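Local coordinates for packaging protein UL32 (Human herpesvirus 8 type M, PDB 6XF9), which assembles into a zinc-binding pentameric ring required for herpesviral genome packaging and probably helps bring new capsids to nuclear replication compartments, at residues 82-87 with 131-137; 370-375 with 422-426; 208-213 with 393-397; 219-224 with 385-389. All coordinates share one frame; numbering follows the deposited sequence. Where two conformers were deposited one is given.

Interaction 1 of 4, residues 82-87 with 131-137. With ZN (zinc ion), chain O.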
loop_
_atom_site.group_PDB
_atom_site.type_symbol
_atom_site.label_atom_id
_atom_site.label_comp_id
_atom_site.label_asym_id
_atom_site.label_seq_id
_atom_site.Cartn_x
_atom_site.Cartn_y
_atom_site.Cartn_z
ATOM N N CYS D 82 7.848 -21.259 41.233
ATOM C CA CYS D 82 7.044 -20.540 40.253
ATOM C C CYS D 82 7.717 -20.552 38.888
ATOM O O CYS D 82 7.068 -20.783 37.867
ATOM C CB CYS D 82 6.834 -19.110 40.732
ATOM S SG CYS D 82 5.762 -18.972 42.170
ATOM N N LEU D 83 9.029 -20.324 38.865
ATOM C CA LEU D 83 9.808 -20.349 37.638
ATOM C C LEU D 83 9.632 -21.659 36.882
ATOM O O LEU D 83 9.723 -21.689 35.650
ATOM C CB LEU D 83 11.274 -20.120 37.994
ATOM C CG LEU D 83 12.278 -19.944 36.876
ATOM C CD1 LEU D 83 11.798 -18.808 36.011
ATOM C CD2 LEU D 83 13.658 -19.650 37.459
ATOM N N TYR D 84 9.377 -22.752 37.602
ATOM C CA TYR D 84 9.211 -24.075 37.015
ATOM C C TYR D 84 7.770 -24.554 37.112
ATOM O O TYR D 84 7.499 -25.751 37.088
ATOM C CB TYR D 84 10.173 -25.067 37.667
ATOM C CG TYR D 84 11.573 -24.836 37.203
ATOM C CD1 TYR D 84 12.365 -23.897 37.803
ATOM C CD2 TYR D 84 12.083 -25.512 36.116
ATOM C CE1 TYR D 84 13.657 -23.659 37.342
ATOM C CE2 TYR D 84 13.357 -25.278 35.658
ATOM C CZ TYR D 84 14.125 -24.350 36.272
ATOM O OH TYR D 84 15.393 -24.107 35.822
ATOM N N ALA D 85 6.836 -23.623 37.195
ATOM C CA ALA D 85 5.425 -23.939 37.270
ATOM C C ALA D 85 4.673 -23.309 36.096
ATOM O O ALA D 85 5.047 -22.230 35.621
ATOM C CB ALA D 85 4.821 -23.441 38.590
ATOM N N PRO D 86 3.622 -23.961 35.599
ATOM C CA PRO D 86 2.830 -23.369 34.522
ATOM C C PRO D 86 2.048 -22.174 35.013
ATOM O O PRO D 86 1.959 -21.889 36.203
ATOM C CB PRO D 86 1.887 -24.493 34.097
ATOM C CG PRO D 86 1.811 -25.391 35.303
ATOM C CD PRO D 86 3.157 -25.318 35.952
ATOM N N HIS D 87 1.590 -21.402 34.057
ATOM C CA HIS D 87 0.641 -20.271 34.291
ATOM C C HIS D 87 -0.933 -20.727 34.343
ATOM O O HIS D 87 -1.669 -21.130 33.404
ATOM C CB HIS D 87 0.568 -19.448 33.048
ATOM C CG HIS D 87 1.529 -18.325 32.948
ATOM N ND1 HIS D 87 2.725 -18.439 32.275
ATOM C CD2 HIS D 87 1.417 -17.032 33.309
ATOM C CE1 HIS D 87 3.342 -17.277 32.286
ATOM N NE2 HIS D 87 2.573 -16.409 32.913
ATOM N N PHE D 131 4.638 -13.169 40.113
ATOM C CA PHE D 131 5.280 -14.470 40.086
ATOM C C PHE D 131 5.291 -15.132 38.718
ATOM O O PHE D 131 6.113 -16.035 38.499
ATOM C CB PHE D 131 4.603 -15.410 41.084
ATOM C CG PHE D 131 4.907 -15.085 42.518
ATOM C CD1 PHE D 131 6.156 -15.321 43.034
ATOM C CD2 PHE D 131 3.941 -14.534 43.341
ATOM C CE1 PHE D 131 6.445 -15.013 44.340
ATOM C CE2 PHE D 131 4.229 -14.225 44.643
ATOM C CZ PHE D 131 5.489 -14.468 45.145
ATOM N N PHE D 132 4.408 -14.738 37.794
ATOM C CA PHE D 132 4.290 -15.498 36.546
ATOM C C PHE D 132 4.390 -14.672 35.271
ATOM O O PHE D 132 5.166 -15.015 34.377
ATOM C CB PHE D 132 2.984 -16.279 36.559
ATOM C CG PHE D 132 2.937 -17.313 37.624
ATOM C CD1 PHE D 132 3.482 -18.568 37.401
ATOM C CD2 PHE D 132 2.391 -17.035 38.863
ATOM C CE1 PHE D 132 3.457 -19.549 38.382
ATOM C CE2 PHE D 132 2.357 -18.005 39.849
ATOM C CZ PHE D 132 2.898 -19.267 39.606
ATOM N N VAL D 133 3.638 -13.586 35.161
ATOM C CA VAL D 133 3.707 -12.801 33.936
ATOM C C VAL D 133 5.030 -12.050 33.878
ATOM O O VAL D 133 5.835 -12.246 32.956
ATOM C CB VAL D 133 2.513 -11.835 33.831
ATOM C CG1 VAL D 133 2.589 -11.060 32.527
ATOM C CG2 VAL D 133 1.210 -12.571 33.956
ATOM N N GLN D 134 5.299 -11.210 34.887
ATOM C CA GLN D 134 6.478 -10.351 34.832
ATOM C C GLN D 134 7.716 -10.967 35.469
ATOM O O GLN D 134 8.836 -10.590 35.086
ATOM C CB GLN D 134 6.193 -9.004 35.511
ATOM C CG GLN D 134 4.849 -8.357 35.179
ATOM C CD GLN D 134 4.753 -7.795 33.759
ATOM O OE1 GLN D 134 5.457 -8.232 32.845
ATOM N NE2 GLN D 134 3.860 -6.827 33.571
ATOM N N LYS D 135 7.537 -11.925 36.388
ATOM C CA LYS D 135 8.663 -12.604 37.067
ATOM C C LYS D 135 9.661 -11.657 37.746
ATOM O O LYS D 135 10.845 -11.657 37.411
ATOM C CB LYS D 135 9.400 -13.521 36.087
ATOM C CG LYS D 135 8.536 -14.625 35.499
ATOM C CD LYS D 135 9.341 -15.519 34.569
ATOM C CE LYS D 135 8.477 -16.622 33.981
ATOM N NZ LYS D 135 7.342 -16.078 33.186
ATOM N N CYS D 136 9.184 -10.853 38.696
ATOM C CA CYS D 136 10.026 -9.821 39.306
ATOM C C CYS D 136 11.265 -10.398 39.961
ATOM O O CYS D 136 12.235 -9.661 40.160
ATOM C CB CYS D 136 9.259 -9.017 40.349
ATOM S SG CYS D 136 7.743 -8.264 39.754
ATOM N N PHE D 137 11.266 -11.699 40.278
ATOM C CA PHE D 137 12.331 -12.331 41.058
ATOM C C PHE D 137 13.528 -12.784 40.239
ATOM O O PHE D 137 14.575 -13.076 40.828
ATOM C CB PHE D 137 11.789 -13.550 41.812
ATOM C CG PHE D 137 11.129 -14.561 40.928
ATOM C CD1 PHE D 137 11.890 -15.458 40.178
ATOM C CD2 PHE D 137 9.740 -14.612 40.833
ATOM C CE1 PHE D 137 11.286 -16.398 39.357
ATOM C CE2 PHE D 137 9.117 -15.544 40.009
ATOM C CZ PHE D 137 9.897 -16.437 39.269
HETATM ZN ZN ZN O . 6.782 -7.668 41.746
#

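Interaction 2 of 4, residues 370-375 with 422-426. With ZN (zinc ion), chain P.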
loop_
_atom_site.group_PDB
_atom_site.type_symbol
_atom_site.label_atom_id
_atom_site.label_comp_id
_atom_site.label_asym_id
_atom_site.label_seq_id
_atom_site.Cartn_x
_atom_site.Cartn_y
_atom_site.Cartn_z
ATOM N N ASP D 370 -3.231 -24.696 21.299
ATOM C CA ASP D 370 -3.127 -23.414 21.991
ATOM C C ASP D 370 -1.668 -23.113 22.316
ATOM O O ASP D 370 -0.955 -23.994 22.795
ATOM C CB ASP D 370 -3.966 -23.396 23.251
ATOM C CG ASP D 370 -4.059 -22.003 23.852
ATOM O OD1 ASP D 370 -3.094 -21.598 24.524
ATOM O OD2 ASP D 370 -5.064 -21.285 23.619
ATOM N N PRO D 371 -1.174 -21.904 22.024
ATOM C CA PRO D 371 0.240 -21.608 22.310
ATOM C C PRO D 371 0.527 -21.386 23.792
ATOM O O PRO D 371 1.686 -21.493 24.189
ATOM C CB PRO D 371 0.504 -20.345 21.477
ATOM C CG PRO D 371 -0.803 -19.658 21.425
ATOM C CD PRO D 371 -1.874 -20.727 21.470
ATOM N N LEU D 372 -0.455 -20.986 24.607
ATOM C CA LEU D 372 -0.217 -20.899 26.051
ATOM C C LEU D 372 -0.145 -22.283 26.689
ATOM O O LEU D 372 0.563 -22.468 27.690
ATOM C CB LEU D 372 -1.297 -20.064 26.746
ATOM C CG LEU D 372 -1.107 -19.961 28.266
ATOM C CD1 LEU D 372 0.277 -19.407 28.523
ATOM C CD2 LEU D 372 -2.170 -19.102 28.964
ATOM N N CYS D 373 -0.915 -23.248 26.180
ATOM C CA CYS D 373 -0.788 -24.621 26.659
ATOM C C CYS D 373 0.586 -25.187 26.339
ATOM O O CYS D 373 1.136 -25.987 27.110
ATOM C CB CYS D 373 -1.891 -25.492 26.059
ATOM S SG CYS D 373 -3.577 -24.934 26.515
ATOM N N ALA D 374 1.118 -24.856 25.159
ATOM C CA ALA D 374 2.440 -25.330 24.753
ATOM C C ALA D 374 3.542 -24.746 25.628
ATOM O O ALA D 374 4.526 -25.427 25.941
ATOM C CB ALA D 374 2.684 -24.981 23.285
ATOM N N LEU D 375 3.446 -23.456 25.951
ATOM C CA LEU D 375 4.436 -22.836 26.825
ATOM C C LEU D 375 4.400 -23.493 28.197
ATOM O O LEU D 375 5.439 -23.887 28.742
ATOM C CB LEU D 375 4.147 -21.342 26.923
ATOM C CG LEU D 375 5.162 -20.426 27.587
ATOM C CD1 LEU D 375 6.398 -20.372 26.746
ATOM C CD2 LEU D 375 4.586 -19.037 27.729
ATOM N N VAL D 422 2.605 -14.945 23.214
ATOM C CA VAL D 422 1.532 -15.825 23.659
ATOM C C VAL D 422 0.430 -15.019 24.336
ATOM O O VAL D 422 -0.764 -15.277 24.127
ATOM C CB VAL D 422 2.104 -16.914 24.581
ATOM C CG1 VAL D 422 0.991 -17.657 25.290
ATOM C CG2 VAL D 422 2.977 -17.858 23.767
ATOM N N PHE D 423 0.804 -14.013 25.138
ATOM C CA PHE D 423 -0.202 -13.179 25.802
ATOM C C PHE D 423 -0.913 -12.248 24.836
ATOM O O PHE D 423 -2.085 -11.916 25.047
ATOM C CB PHE D 423 0.440 -12.381 26.926
ATOM C CG PHE D 423 0.520 -13.147 28.185
ATOM C CD1 PHE D 423 -0.618 -13.372 28.925
ATOM C CD2 PHE D 423 1.699 -13.724 28.585
ATOM C CE1 PHE D 423 -0.576 -14.122 30.070
ATOM C CE2 PHE D 423 1.743 -14.485 29.736
ATOM C CZ PHE D 423 0.601 -14.678 30.477
ATOM N N LEU D 424 -0.208 -11.757 23.824
ATOM C CA LEU D 424 -0.867 -10.987 22.779
ATOM C C LEU D 424 -1.933 -11.827 22.072
ATOM O O LEU D 424 -3.086 -11.400 21.939
ATOM C CB LEU D 424 0.195 -10.459 21.809
ATOM C CG LEU D 424 0.731 -9.059 22.186
ATOM C CD1 LEU D 424 1.105 -8.903 23.650
ATOM C CD2 LEU D 424 1.929 -8.699 21.334
ATOM N N PHE D 425 -1.592 -13.069 21.701
ATOM C CA PHE D 425 -2.539 -13.946 21.010
ATOM C C PHE D 425 -3.748 -14.276 21.883
ATOM O O PHE D 425 -4.895 -14.122 21.456
ATOM C CB PHE D 425 -1.824 -15.220 20.568
ATOM C CG PHE D 425 -2.725 -16.231 19.915
ATOM C CD1 PHE D 425 -3.018 -16.156 18.567
ATOM C CD2 PHE D 425 -3.248 -17.280 20.645
ATOM C CE1 PHE D 425 -3.833 -17.096 17.962
ATOM C CE2 PHE D 425 -4.056 -18.228 20.054
ATOM C CZ PHE D 425 -4.352 -18.133 18.706
ATOM N N LYS D 426 -3.526 -14.722 23.119
ATOM C CA LYS D 426 -4.668 -14.939 24.003
ATOM C C LYS D 426 -5.512 -13.673 24.125
ATOM O O LYS D 426 -6.715 -13.744 24.416
ATOM C CB LYS D 426 -4.196 -15.421 25.378
ATOM C CG LYS D 426 -3.521 -16.781 25.343
ATOM C CD LYS D 426 -4.333 -17.794 24.538
ATOM C CE LYS D 426 -5.346 -18.477 25.413
ATOM N NZ LYS D 426 -6.368 -19.211 24.637
HETATM ZN ZN ZN P . -3.842 -26.299 28.344
#

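Interaction 3 of 4, residues 208-213 with 393-397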
loop_
_atom_site.group_PDB
_atom_site.type_symbol
_atom_site.label_atom_id
_atom_site.label_comp_id
_atom_site.label_asym_id
_atom_site.label_seq_id
_atom_site.Cartn_x
_atom_site.Cartn_y
_atom_site.Cartn_z
ATOM N N LEU D 208 21.709 -28.804 40.596
ATOM C CA LEU D 208 21.288 -28.706 41.996
ATOM C C LEU D 208 19.849 -29.135 42.169
ATOM O O LEU D 208 19.507 -29.779 43.171
ATOM C CB LEU D 208 21.422 -27.284 42.537
ATOM C CG LEU D 208 22.754 -26.680 42.907
ATOM C CD1 LEU D 208 22.562 -25.221 43.074
ATOM C CD2 LEU D 208 23.059 -27.276 44.244
ATOM N N ALA D 209 18.984 -28.773 41.218
ATOM C CA ALA D 209 17.596 -29.200 41.307
ATOM C C ALA D 209 17.465 -30.688 41.001
ATOM O O ALA D 209 16.669 -31.386 41.635
ATOM C CB ALA D 209 16.726 -28.362 40.378
ATOM N N ARG D 210 18.254 -31.204 40.062
ATOM C CA ARG D 210 18.198 -32.633 39.783
ATOM C C ARG D 210 18.551 -33.439 41.021
ATOM O O ARG D 210 17.852 -34.396 41.380
ATOM C CB ARG D 210 19.151 -32.990 38.654
ATOM C CG ARG D 210 18.805 -34.288 37.983
ATOM C CD ARG D 210 19.977 -34.786 37.167
ATOM N NE ARG D 210 21.156 -34.864 38.018
ATOM C CZ ARG D 210 21.307 -35.750 39.003
ATOM N NH1 ARG D 210 20.350 -36.634 39.261
ATOM N NH2 ARG D 210 22.410 -35.744 39.742
ATOM N N ALA D 211 19.652 -33.065 41.680
ATOM C CA ALA D 211 20.086 -33.732 42.899
ATOM C C ALA D 211 19.012 -33.672 43.972
ATOM O O ALA D 211 18.757 -34.668 44.657
ATOM C CB ALA D 211 21.375 -33.090 43.402
ATOM N N THR D 212 18.323 -32.539 44.087
ATOM C CA THR D 212 17.382 -32.368 45.183
ATOM C C THR D 212 16.059 -33.080 44.955
ATOM O O THR D 212 15.418 -33.497 45.923
ATOM C CB THR D 212 17.121 -30.889 45.419
ATOM O OG1 THR D 212 18.373 -30.239 45.632
ATOM C CG2 THR D 212 16.262 -30.693 46.638
ATOM N N PHE D 213 15.610 -33.230 43.715
ATOM C CA PHE D 213 14.237 -33.656 43.487
ATOM C C PHE D 213 14.104 -34.950 42.722
ATOM O O PHE D 213 13.047 -35.584 42.802
ATOM C CB PHE D 213 13.454 -32.569 42.737
ATOM C CG PHE D 213 13.383 -31.260 43.473
ATOM C CD1 PHE D 213 12.489 -31.085 44.517
ATOM C CD2 PHE D 213 14.194 -30.206 43.112
ATOM C CE1 PHE D 213 12.415 -29.880 45.195
ATOM C CE2 PHE D 213 14.121 -28.996 43.779
ATOM C CZ PHE D 213 13.234 -28.833 44.822
ATOM N N GLU D 393 20.794 -31.754 49.976
ATOM C CA GLU D 393 20.937 -31.047 48.707
ATOM C C GLU D 393 19.997 -29.848 48.629
ATOM O O GLU D 393 20.346 -28.804 48.052
ATOM C CB GLU D 393 20.672 -32.004 47.542
ATOM C CG GLU D 393 21.789 -33.042 47.297
ATOM C CD GLU D 393 21.589 -34.351 48.055
ATOM O OE1 GLU D 393 20.617 -34.462 48.840
ATOM O OE2 GLU D 393 22.420 -35.271 47.874
ATOM N N TYR D 394 18.819 -29.973 49.240
ATOM C CA TYR D 394 17.882 -28.860 49.304
ATOM C C TYR D 394 18.507 -27.644 49.972
ATOM O O TYR D 394 18.190 -26.501 49.622
ATOM C CB TYR D 394 16.642 -29.293 50.056
ATOM C CG TYR D 394 15.520 -28.321 49.954
ATOM C CD1 TYR D 394 14.963 -28.026 48.728
ATOM C CD2 TYR D 394 14.983 -27.725 51.082
ATOM C CE1 TYR D 394 13.921 -27.130 48.621
ATOM C CE2 TYR D 394 13.934 -26.828 50.981
ATOM C CZ TYR D 394 13.414 -26.532 49.741
ATOM O OH TYR D 394 12.373 -25.639 49.617
ATOM N N LYS D 395 19.366 -27.868 50.972
ATOM C CA LYS D 395 20.058 -26.757 51.617
ATOM C C LYS D 395 20.987 -26.057 50.638
ATOM O O LYS D 395 21.125 -24.832 50.672
ATOM C CB LYS D 395 20.832 -27.255 52.840
ATOM N N LYS D 396 21.613 -26.816 49.735
ATOM C CA LYS D 396 22.465 -26.186 48.733
ATOM C C LYS D 396 21.628 -25.423 47.719
ATOM O O LYS D 396 21.990 -24.308 47.318
ATOM C CB LYS D 396 23.322 -27.234 48.022
ATOM C CG LYS D 396 24.406 -27.883 48.875
ATOM C CD LYS D 396 25.286 -28.828 48.032
ATOM C CE LYS D 396 24.752 -30.279 48.021
ATOM N NZ LYS D 396 25.308 -31.129 49.153
ATOM N N LEU D 397 20.478 -25.991 47.335
ATOM C CA LEU D 397 19.568 -25.303 46.427
ATOM C C LEU D 397 19.191 -23.943 46.980
ATOM O O LEU D 397 19.404 -22.914 46.330
ATOM C CB LEU D 397 18.295 -26.129 46.249
ATOM C CG LEU D 397 17.306 -25.853 45.106
ATOM C CD1 LEU D 397 17.896 -26.285 43.767
ATOM C CD2 LEU D 397 15.937 -26.494 45.337
#

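Interaction 4 of 4, residues 219-224 with 385-389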
loop_
_atom_site.group_PDB
_atom_site.type_symbol
_atom_site.label_atom_id
_atom_site.label_comp_id
_atom_site.label_asym_id
_atom_site.label_seq_id
_atom_site.Cartn_x
_atom_site.Cartn_y
_atom_site.Cartn_z
ATOM N N PRO D 219 9.471 -39.693 47.452
ATOM C CA PRO D 219 8.015 -39.697 47.534
ATOM C C PRO D 219 7.468 -38.392 46.999
ATOM O O PRO D 219 8.116 -37.343 47.052
ATOM C CB PRO D 219 7.735 -39.839 49.038
ATOM C CG PRO D 219 9.073 -40.128 49.672
ATOM C CD PRO D 219 10.086 -39.511 48.770
ATOM N N THR D 220 6.257 -38.480 46.478
ATOM C CA THR D 220 5.552 -37.332 45.951
ATOM C C THR D 220 4.638 -36.712 46.995
ATOM O O THR D 220 4.066 -37.397 47.842
ATOM C CB THR D 220 4.776 -37.733 44.699
ATOM O OG1 THR D 220 3.810 -38.738 45.029
ATOM C CG2 THR D 220 5.731 -38.277 43.641
ATOM N N LYS D 221 4.477 -35.402 46.889
ATOM C CA LYS D 221 3.558 -34.622 47.698
ATOM C C LYS D 221 2.110 -34.827 47.252
ATOM O O LYS D 221 1.838 -35.401 46.191
ATOM C CB LYS D 221 3.967 -33.160 47.610
ATOM C CG LYS D 221 5.423 -32.965 47.944
ATOM C CD LYS D 221 5.735 -31.500 48.209
ATOM C CE LYS D 221 5.868 -30.744 46.929
ATOM N NZ LYS D 221 6.645 -29.495 47.103
ATOM N N PRO D 222 1.146 -34.375 48.057
ATOM C CA PRO D 222 -0.269 -34.615 47.726
ATOM C C PRO D 222 -0.737 -33.896 46.459
ATOM O O PRO D 222 -0.357 -32.755 46.177
ATOM C CB PRO D 222 -1.015 -34.071 48.953
ATOM C CG PRO D 222 -0.002 -34.043 50.056
ATOM C CD PRO D 222 1.311 -33.793 49.403
ATOM N N SER D 223 -1.602 -34.575 45.713
ATOM C CA SER D 223 -2.201 -33.991 44.522
ATOM C C SER D 223 -3.107 -32.841 44.902
ATOM O O SER D 223 -3.894 -32.941 45.846
ATOM C CB SER D 223 -3.002 -35.044 43.764
ATOM O OG SER D 223 -4.047 -34.441 43.024
ATOM N N LEU D 224 -3.010 -31.747 44.152
ATOM C CA LEU D 224 -3.878 -30.599 44.384
ATOM C C LEU D 224 -5.191 -30.696 43.628
ATOM O O LEU D 224 -6.018 -29.780 43.736
ATOM C CB LEU D 224 -3.163 -29.295 44.015
ATOM C CG LEU D 224 -1.804 -29.082 44.690
ATOM C CD1 LEU D 224 -1.225 -27.724 44.377
ATOM C CD2 LEU D 224 -1.947 -29.252 46.186
ATOM N N LEU D 385 8.098 -29.563 41.491
ATOM C CA LEU D 385 6.855 -29.173 42.129
ATOM C C LEU D 385 6.404 -30.205 43.150
ATOM O O LEU D 385 5.815 -29.846 44.176
ATOM C CB LEU D 385 5.773 -28.955 41.080
ATOM C CG LEU D 385 5.920 -27.742 40.166
ATOM C CD1 LEU D 385 4.567 -27.500 39.475
ATOM C CD2 LEU D 385 6.412 -26.493 40.921
ATOM N N PHE D 386 6.631 -31.494 42.874
ATOM C CA PHE D 386 5.907 -32.526 43.603
ATOM C C PHE D 386 6.750 -33.587 44.283
ATOM O O PHE D 386 6.204 -34.324 45.105
ATOM C CB PHE D 386 4.876 -33.207 42.683
ATOM C CG PHE D 386 3.593 -32.435 42.597
ATOM C CD1 PHE D 386 2.742 -32.372 43.688
ATOM C CD2 PHE D 386 3.285 -31.702 41.473
ATOM C CE1 PHE D 386 1.585 -31.627 43.645
ATOM C CE2 PHE D 386 2.127 -30.962 41.414
ATOM C CZ PHE D 386 1.276 -30.926 42.501
ATOM N N ARG D 387 8.038 -33.684 44.006
ATOM C CA ARG D 387 8.875 -34.636 44.713
ATOM C C ARG D 387 9.462 -34.023 45.973
ATOM O O ARG D 387 9.865 -32.850 45.993
ATOM C CB ARG D 387 9.975 -35.156 43.802
ATOM C CG ARG D 387 9.373 -36.000 42.717
ATOM C CD ARG D 387 10.304 -37.050 42.220
ATOM N NE ARG D 387 9.571 -37.940 41.328
ATOM C CZ ARG D 387 8.819 -38.950 41.752
ATOM N NH1 ARG D 387 8.709 -39.182 43.055
ATOM N NH2 ARG D 387 8.187 -39.729 40.880
ATOM N N LEU D 388 9.490 -34.835 47.034
ATOM C CA LEU D 388 9.960 -34.377 48.328
ATOM C C LEU D 388 11.467 -34.169 48.267
ATOM O O LEU D 388 12.205 -35.110 47.965
ATOM C CB LEU D 388 9.605 -35.415 49.395
ATOM C CG LEU D 388 9.861 -35.000 50.853
ATOM C CD1 LEU D 388 8.809 -35.641 51.763
ATOM C CD2 LEU D 388 11.332 -35.269 51.323
ATOM N N PRO D 389 11.966 -32.992 48.606
ATOM C CA PRO D 389 13.393 -32.728 48.419
ATOM C C PRO D 389 14.258 -33.476 49.416
ATOM O O PRO D 389 13.880 -33.712 50.566
ATOM C CB PRO D 389 13.501 -31.218 48.635
ATOM C CG PRO D 389 12.353 -30.873 49.493
ATOM C CD PRO D 389 11.241 -31.828 49.129
#

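Interaction 1 of 4, residues 82-87 with 131-137
Cys82, in the last turn of helix 71-83, points its thiol at two rings of the other segment. SG lies 3.8 Å from Phe131 CD1 and 3.9 Å from Phe132 CZ, and both sulfur-aromatic approaches are oblique. The torsion that sets SG opposite the carbonyl carbon and beside the backbone N (chi1 -69°) brings the sulfur to both rings at once. Leu83 meets Phe137 instead: its CB comes to the edge of that ring, near the ring plane, 4.0 Å from CE1. Once the helix has ended, Ala85 places CB at the edge of the Phe132 ring, and the carbonyl O of Pro86 stands 3.5 Å from Phe132 CE1. His87 closes the segment; in the one of its two modelled conformers described here, the ring lies obliquely alongside Phe132, neither stacked nor edge-to-face. The carbonyl O of Phe132 receives Lys135 NZ at 2.7 Å, in the carbonyl plane, and the lysine side chain thereby folds back on the preceding turn. Lys135 has left helical geometry with positive phi, and the chain then delivers Cys136, whose SG binds the zinc ion at 2.3 Å together with Cys52, Cys55 and His130. The contact therefore packs the end of helix 71-83 against the approach to a zinc site of three cysteines and one histidine. Helix 89-106 touches Cys82, Ala85 and Phe132, while helices 145-164 and 416-430 flank Val133.

Interaction 2 of 4, residues 370-375 with 422-426
Pro371 and Val422 meet where the first turn of helix 371-379 packs on helix 416-430, the short helical segments running antiparallel but inclined (148° between their directions) with axes 10.0 Å apart. The tight part is apolar. Val422 divides its branches: CG1, anti to the backbone N (chi1 168°), is 3.6 Å from Leu372 CB, whereas CG2 turns to Pro371. The side chains of Leu372 and Val422 cross at about a right angle, and so do those of Pro371 and Phe425, with Pro371 CG 3.5 Å from Phe425 CD2. Beyond this patch the packing thins: Leu375 CD2 reaches Val422 CG2 only at 4.4 Å. A polar grip borders the apolar patch. Asp370 and Lys426 come from opposite directions and form a salt bridge, Lys426 NZ meeting Asp370 OD2 on its syn side at 2.7 Å, 16° out of the carboxylate plane. The other oxygen, OD1, caps the helix as an N-cap, taking the N-H of Cys373 at 3.2 Å and, weakly, that of Leu372. One buried carboxylate thus joins the two helices and caps the turn carrying Cys373, whose SG binds zinc at 2.3 Å with Cys296, Cys299 and His366. Lys426 NZ has a second partner in Gln429 OE1, and the Asp370 carboxylate probably favours the charged form of the lysine. Around the pair, helices 435-451 and 459-465 pack on Phe425, and helix 145-164 lies against Phe423 and Leu424.

Interaction 3 of 4, residues 208-213 with 393-397
Leu397 is a knob in a knobs-into-holes contact between helices 207-213 and 391-402, filling a hole formed by Leu208, Ala209, Thr212 and Phe213. The short segments run roughly antiparallel at 148°, with a closest axis approach of 8.7 Å. From its base outward, Leu397 CB passes Thr212 OG1 at 4.2 Å. With CG placed opposite the backbone N (chi1 -165°), the two methyl groups then part: CD1 settles against the backbone, 3.7 Å from Ala209 N, while CD2 meets the Phe213 ring obliquely, 3.5 Å from CE2. Thr212, which lines the hole, also turns CG2 to the edge of the Tyr394 ring near its plane, 3.6 Å from CD1, and the same methyl lies over the centre of one face of its neighbour Phe213. Ala211 CB packs on Glu393 CG beside it. Phe80 and Phe81 of helix 71-83 back Ala209 and Phe213, and Tyr394 OH is hydrogen-bonded to Phe2 O. No hydrogen bond joins the two segments; the threonine hydroxyl instead turns back to its own helix, Thr212 OG1 giving its proton to Leu208 O at 2.7 Å, on the opposite face of that carbonyl from Thr212 N.

Interaction 4 of 4, residues 219-224 with 385-389
The Phe386 ring meets the 219-224 segment along its rim: the carbonyl O of Pro222 lies near the ring plane, 3.4 Å from CE1, and Leu224 CG lies at the edge as well, 4.2 Å from CZ. The carbonyl O of Lys221 approaches the same ring obliquely, and Trp5 adds an edge-to-face partner from the N-terminal region. The second flat group, the Arg387 guanidinium, has the methyl of Thr220 over one face, with CG2 3.2 Å from NH1. These two side chains lie side by side and point the same way; Thr220 CG2 is set opposite its own carbonyl carbon (OG1 chi1 61°), and the Arg387 chain runs extended from CG to NE, which brings methyl and guanidinium together. Between the flat groups the backbones form a single antiparallel beta bridge, Thr220 opposite Arg387 as a non-hydrogen-bonded pair, in a protein that is otherwise largely helical. Two nearly straight hydrogen bonds flank it: Leu388 N gives to Pro219 O at 2.9 Å (161° at the hydrogen), and Lys221 N gives to Phe386 O at 2.7 Å (168°). Phe386 O is also approached by Thr220 CA at 3.2 Å in a CA-H...O contact. The bridge thereby ties the loop leading into helix 225-235 to the chain just after helix 382-386. Lys221 runs alongside Phe386, and its NZ is hydrogen-bonded to the carbonyl O of Pro4. At the outer end of the bridge, Pro219 CD packs on Leu388 CB, and Leu388 O takes a hydrogen bond from Arg218 NH1.

In the fold
From the N terminus, interaction 1 closes first, linking helix 71-83 to the end of helix 124-133 before any other contact opens. Next, 208-213 and 219-224 await partners far along the chain: interaction 4 is completed at 385-389, interaction 3 at 393-397, so the loop of 4 sits within that of 3. Interaction 2 opens at 370-375 and closes only at 422-426, crossing both. Interactions 3 and 4 touch through Pro389, packed by Thr212, Phe213 and Tyr394. Leu385 rests on Tyr84 and Ala85, joining interaction 4 to interaction 1, and Phe423 meets His87 and Val133, joining 1 to 2. Interaction 1 thus touches interactions 2 and 4 but not 3.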